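Local coordinates for 2-hydroxyisobutyryl-CoA synthetase (Aquincola tertiaricarbonis, PDB 6HDY), which belongs to the ANL superfamily of AMP-binding enzymes, built from a large AMP-binding domain and a smaller C-terminal domain, at residues S203-D211 with H227-L237. Residues are numbered along the deposited sequence; the frame is centred on the assembly and turned at random.
Sequences SARLVQWLD and HLAEVAREEKL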
loop_
_atom_site.group_PDB
_atom_site.type_symbol
_atom_site.label_atom_id
_atom_site.label_comp_id
_atom_site.label_asym_id
_atom_site.label_seq_id
_atom_site.Cartn_x
_atom_site.Cartn_y
_atom_site.Cartn_z
ATOM N N SER A 203 13.602 2.431 -1.509
ATOM C CA SER A 203 14.132 3.691 -2.039
ATOM C C SER A 203 15.170 3.478 -3.128
ATOM O O SER A 203 15.164 4.197 -4.134
ATOM C CB SER A 203 14.704 4.541 -0.910
ATOM O OG SER A 203 13.777 4.600 0.160
ATOM N N ALA A 204 16.042 2.469 -2.947
ATOM C CA ALA A 204 17.065 2.144 -3.945
ATOM C C ALA A 204 16.382 1.656 -5.216
ATOM O O ALA A 204 16.782 2.042 -6.302
ATOM C CB ALA A 204 18.029 1.088 -3.406
ATOM N N ARG A 205 15.302 0.877 -5.077
ATOM C CA ARG A 205 14.553 0.378 -6.227
ATOM C C ARG A 205 13.712 1.472 -6.892
ATOM O O ARG A 205 13.654 1.532 -8.118
ATOM C CB ARG A 205 13.741 -0.853 -5.847
ATOM C CG ARG A 205 14.621 -2.101 -5.753
ATOM C CD ARG A 205 13.856 -3.415 -5.635
ATOM N NE ARG A 205 13.075 -3.480 -4.401
ATOM C CZ ARG A 205 11.811 -3.087 -4.307
ATOM N NH1 ARG A 205 11.177 -3.152 -3.142
ATOM N NH2 ARG A 205 11.173 -2.618 -5.373
ATOM N N LEU A 206 13.131 2.376 -6.089
ATOM C CA LEU A 206 12.321 3.494 -6.568
ATOM C C LEU A 206 13.065 4.410 -7.503
ATOM O O LEU A 206 12.515 4.784 -8.526
ATOM C CB LEU A 206 11.727 4.311 -5.399
ATOM C CG LEU A 206 10.758 5.480 -5.774
ATOM C CD1 LEU A 206 9.657 5.019 -6.789
ATOM C CD2 LEU A 206 10.077 6.022 -4.515
ATOM N N VAL A 207 14.288 4.813 -7.140
ATOM C CA VAL A 207 15.097 5.713 -7.963
ATOM C C VAL A 207 15.314 5.105 -9.360
ATOM O O VAL A 207 15.178 5.830 -10.349
ATOM C CB VAL A 207 16.405 6.219 -7.282
ATOM C CG1 VAL A 207 16.071 7.100 -6.082
ATOM C CG2 VAL A 207 17.333 5.073 -6.874
ATOM N N GLN A 208 15.535 3.769 -9.441
ATOM C CA GLN A 208 15.649 3.058 -10.721
ATOM C C GLN A 208 14.336 3.152 -11.492
ATOM O O GLN A 208 14.387 3.440 -12.684
ATOM C CB GLN A 208 16.061 1.580 -10.536
ATOM C CG GLN A 208 17.475 1.363 -9.974
ATOM C CD GLN A 208 18.614 1.893 -10.849
ATOM O OE1 GLN A 208 18.473 2.170 -12.063
ATOM N NE2 GLN A 208 19.782 2.049 -10.232
ATOM N N TRP A 209 13.155 2.956 -10.806
ATOM C CA TRP A 209 11.841 3.066 -11.440
ATOM C C TRP A 209 11.550 4.465 -11.933
ATOM O O TRP A 209 10.944 4.605 -12.984
ATOM C CB TRP A 209 10.701 2.566 -10.524
ATOM C CG TRP A 209 10.559 1.080 -10.545
ATOM C CD1 TRP A 209 11.275 0.181 -9.809
ATOM C CD2 TRP A 209 9.674 0.313 -11.364
ATOM N NE1 TRP A 209 10.887 -1.096 -10.111
ATOM C CE2 TRP A 209 9.907 -1.050 -11.068
ATOM C CE3 TRP A 209 8.671 0.640 -12.292
ATOM C CZ2 TRP A 209 9.205 -2.084 -11.698
ATOM C CZ3 TRP A 209 7.964 -0.389 -12.892
ATOM C CH2 TRP A 209 8.249 -1.726 -12.613
ATOM N N LEU A 210 11.973 5.502 -11.184
ATOM C CA LEU A 210 11.765 6.909 -11.569
ATOM C C LEU A 210 12.637 7.288 -12.777
ATOM O O LEU A 210 12.206 8.078 -13.625
ATOM C CB LEU A 210 12.060 7.858 -10.398
ATOM C CG LEU A 210 11.259 7.646 -9.097
ATOM C CD1 LEU A 210 11.897 8.405 -7.961
ATOM C CD2 LEU A 210 9.810 8.050 -9.249
ATOM N N ASP A 211 13.864 6.729 -12.846
ATOM C CA ASP A 211 14.795 6.941 -13.953
ATOM C C ASP A 211 14.256 6.259 -15.212
ATOM O O ASP A 211 14.315 6.847 -16.285
ATOM C CB ASP A 211 16.188 6.390 -13.599
ATOM C CG ASP A 211 17.291 6.794 -14.576
ATOM O OD1 ASP A 211 17.764 7.952 -14.492
ATOM O OD2 ASP A 211 17.717 5.935 -15.378
ATOM N N HIS A 227 15.299 12.594 1.204
ATOM C CA HIS A 227 15.987 11.316 1.402
ATOM C C HIS A 227 16.224 10.571 0.090
ATOM O O HIS A 227 17.310 10.024 -0.127
ATOM C CB HIS A 227 15.272 10.445 2.441
ATOM C CG HIS A 227 15.826 9.052 2.563
ATOM N ND1 HIS A 227 17.184 8.823 2.727
ATOM C CD2 HIS A 227 15.179 7.858 2.549
ATOM C CE1 HIS A 227 17.320 7.510 2.815
ATOM N NE2 HIS A 227 16.148 6.883 2.701
ATOM N N LEU A 228 15.217 10.594 -0.794
ATOM C CA LEU A 228 15.254 9.964 -2.106
ATOM C C LEU A 228 16.346 10.547 -3.030
ATOM O O LEU A 228 16.949 9.781 -3.787
ATOM C CB LEU A 228 13.850 10.018 -2.746
ATOM C CG LEU A 228 13.513 8.964 -3.784
ATOM C CD1 LEU A 228 13.627 7.558 -3.205
ATOM C CD2 LEU A 228 12.132 9.207 -4.343
ATOM N N ALA A 229 16.647 11.870 -2.932
ATOM C CA ALA A 229 17.716 12.507 -3.737
ATOM C C ALA A 229 19.108 12.007 -3.301
ATOM O O ALA A 229 19.993 11.818 -4.145
ATOM C CB ALA A 229 17.638 14.023 -3.640
ATOM N N GLU A 230 19.281 11.752 -1.977
ATOM C CA GLU A 230 20.529 11.225 -1.409
ATOM C C GLU A 230 20.657 9.796 -1.869
ATOM O O GLU A 230 21.746 9.388 -2.250
ATOM C CB GLU A 230 20.537 11.262 0.122
ATOM C CG GLU A 230 20.433 12.647 0.735
ATOM C CD GLU A 230 20.133 12.641 2.221
ATOM O OE1 GLU A 230 20.480 13.636 2.893
ATOM O OE2 GLU A 230 19.554 11.645 2.718
ATOM N N VAL A 231 19.539 9.042 -1.882
ATOM C CA VAL A 231 19.544 7.669 -2.382
ATOM C C VAL A 231 19.863 7.658 -3.900
ATOM O O VAL A 231 20.697 6.852 -4.321
ATOM C CB VAL A 231 18.264 6.876 -2.009
ATOM C CG1 VAL A 231 18.262 5.492 -2.649
ATOM C CG2 VAL A 231 18.136 6.749 -0.495
ATOM N N ALA A 232 19.253 8.583 -4.695
ATOM C CA ALA A 232 19.492 8.697 -6.144
ATOM C C ALA A 232 20.977 8.930 -6.383
ATOM O O ALA A 232 21.591 8.215 -7.178
ATOM C CB ALA A 232 18.674 9.837 -6.743
ATOM N N ARG A 233 21.571 9.877 -5.632
ATOM C CA ARG A 233 22.984 10.180 -5.762
ATOM C C ARG A 233 23.847 8.999 -5.281
ATOM O O ARG A 233 24.692 8.577 -6.055
ATOM C CB ARG A 233 23.324 11.522 -5.109
ATOM C CG ARG A 233 22.680 12.694 -5.866
ATOM C CD ARG A 233 23.087 14.050 -5.330
ATOM N NE ARG A 233 22.493 14.348 -4.025
ATOM C CZ ARG A 233 21.387 15.068 -3.856
ATOM N NH1 ARG A 233 20.751 15.579 -4.905
ATOM N NH2 ARG A 233 20.912 15.287 -2.635
ATOM N N GLU A 234 23.551 8.365 -4.115
ATOM C CA GLU A 234 24.277 7.159 -3.654
ATOM C C GLU A 234 24.238 6.038 -4.718
ATOM O O GLU A 234 25.208 5.291 -4.861
ATOM C CB GLU A 234 23.680 6.609 -2.350
ATOM C CG GLU A 234 24.109 7.337 -1.085
ATOM C CD GLU A 234 23.427 6.899 0.202
ATOM O OE1 GLU A 234 22.194 6.662 0.189
ATOM O OE2 GLU A 234 24.122 6.852 1.244
ATOM N N GLU A 235 23.115 5.949 -5.469
ATOM C CA GLU A 235 22.836 4.976 -6.532
ATOM C C GLU A 235 23.360 5.416 -7.914
ATOM O O GLU A 235 23.030 4.790 -8.930
ATOM C CB GLU A 235 21.319 4.699 -6.580
ATOM C CG GLU A 235 20.958 3.237 -6.734
ATOM C CD GLU A 235 21.340 2.307 -5.601
ATOM O OE1 GLU A 235 21.682 2.794 -4.498
ATOM O OE2 GLU A 235 21.268 1.076 -5.815
ATOM N N LYS A 236 24.189 6.490 -7.933
ATOM C CA LYS A 236 24.836 7.110 -9.106
ATOM C C LYS A 236 23.817 7.541 -10.210
ATOM O O LYS A 236 24.133 7.529 -11.406
ATOM C CB LYS A 236 25.986 6.233 -9.656
ATOM C CG LYS A 236 27.272 6.318 -8.817
ATOM C CD LYS A 236 28.362 5.368 -9.319
ATOM C CE LYS A 236 29.502 5.200 -8.335
ATOM N NZ LYS A 236 30.545 4.266 -8.847
ATOM N N LEU A 237 22.611 7.969 -9.777
ATOM C CA LEU A 237 21.551 8.486 -10.640
ATOM C C LEU A 237 21.344 9.953 -10.299
ATOM O O LEU A 237 21.507 10.344 -9.139
ATOM C CB LEU A 237 20.226 7.712 -10.460
ATOM C CG LEU A 237 20.194 6.218 -10.837
ATOM C CD1 LEU A 237 18.916 5.574 -10.348
ATOM C CD2 LEU A 237 20.321 6.005 -12.346
HETATM O O HOH W 1 14.331 4.788 2.761
#
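Where Val207 meets Leu228 and Ala232, the helical segments 203-211 and 227-234 run at 80° to each other, with axes 9.0 Å apart at closest approach. Leu228 is the knob of a knobs-into-holes contact, seated among Ser203, Leu206, Val207 and Leu210. Its CG stands anti to the backbone N (chi1 -155°), which sends the branch across; the two methyls then part: CD1 lies 3.8 Å from Val207 CG1, whereas CD2 meets Leu210 CD1 tip to tip at 3.7 Å and also touches Leu206 CD2, the Leu206 side chain crossing at roughly a right angle. Val207 answers from the other helix. Its CG1 presses on the backbone of the partner, 3.6 Å from Leu228 O, and on the Ala232 methyl, while CG2 turns to Glu235 CB and Leu237 CD1.

Helix 202-213 is the helix of a beta-alpha-beta crossover between the parallel strands 191-193 and 217-220, which lie on either side of strand 165-168; it packs on that sheet through Leu206 and Leu210, both touching Cys167. Helix 222-234 follows strand 217-220 and packs on the crossover helix. It ends in a Schellman motif, with Lys236 at positive phi (56°) and Leu237 N bonded to Ala232 O. Beyond this turn Leu237 comes back against the first helix. Its CD1 packs 3.6 Å from Gln208 NE2 and against Val207, and CD2 lies 3.8 Å from Asp211 CG, one methyl against an amide, the other against a carboxylate.

At the other end, Ser203 OG and His227 NE2 are 4.2 Å apart and are bridged by a water, 2.8 Å from His227 NE2 and in plane at the ring edge. Ser203 OG is also hydrogen-bonded to Tyr224 OH, which gives the hydroxyl a second partner.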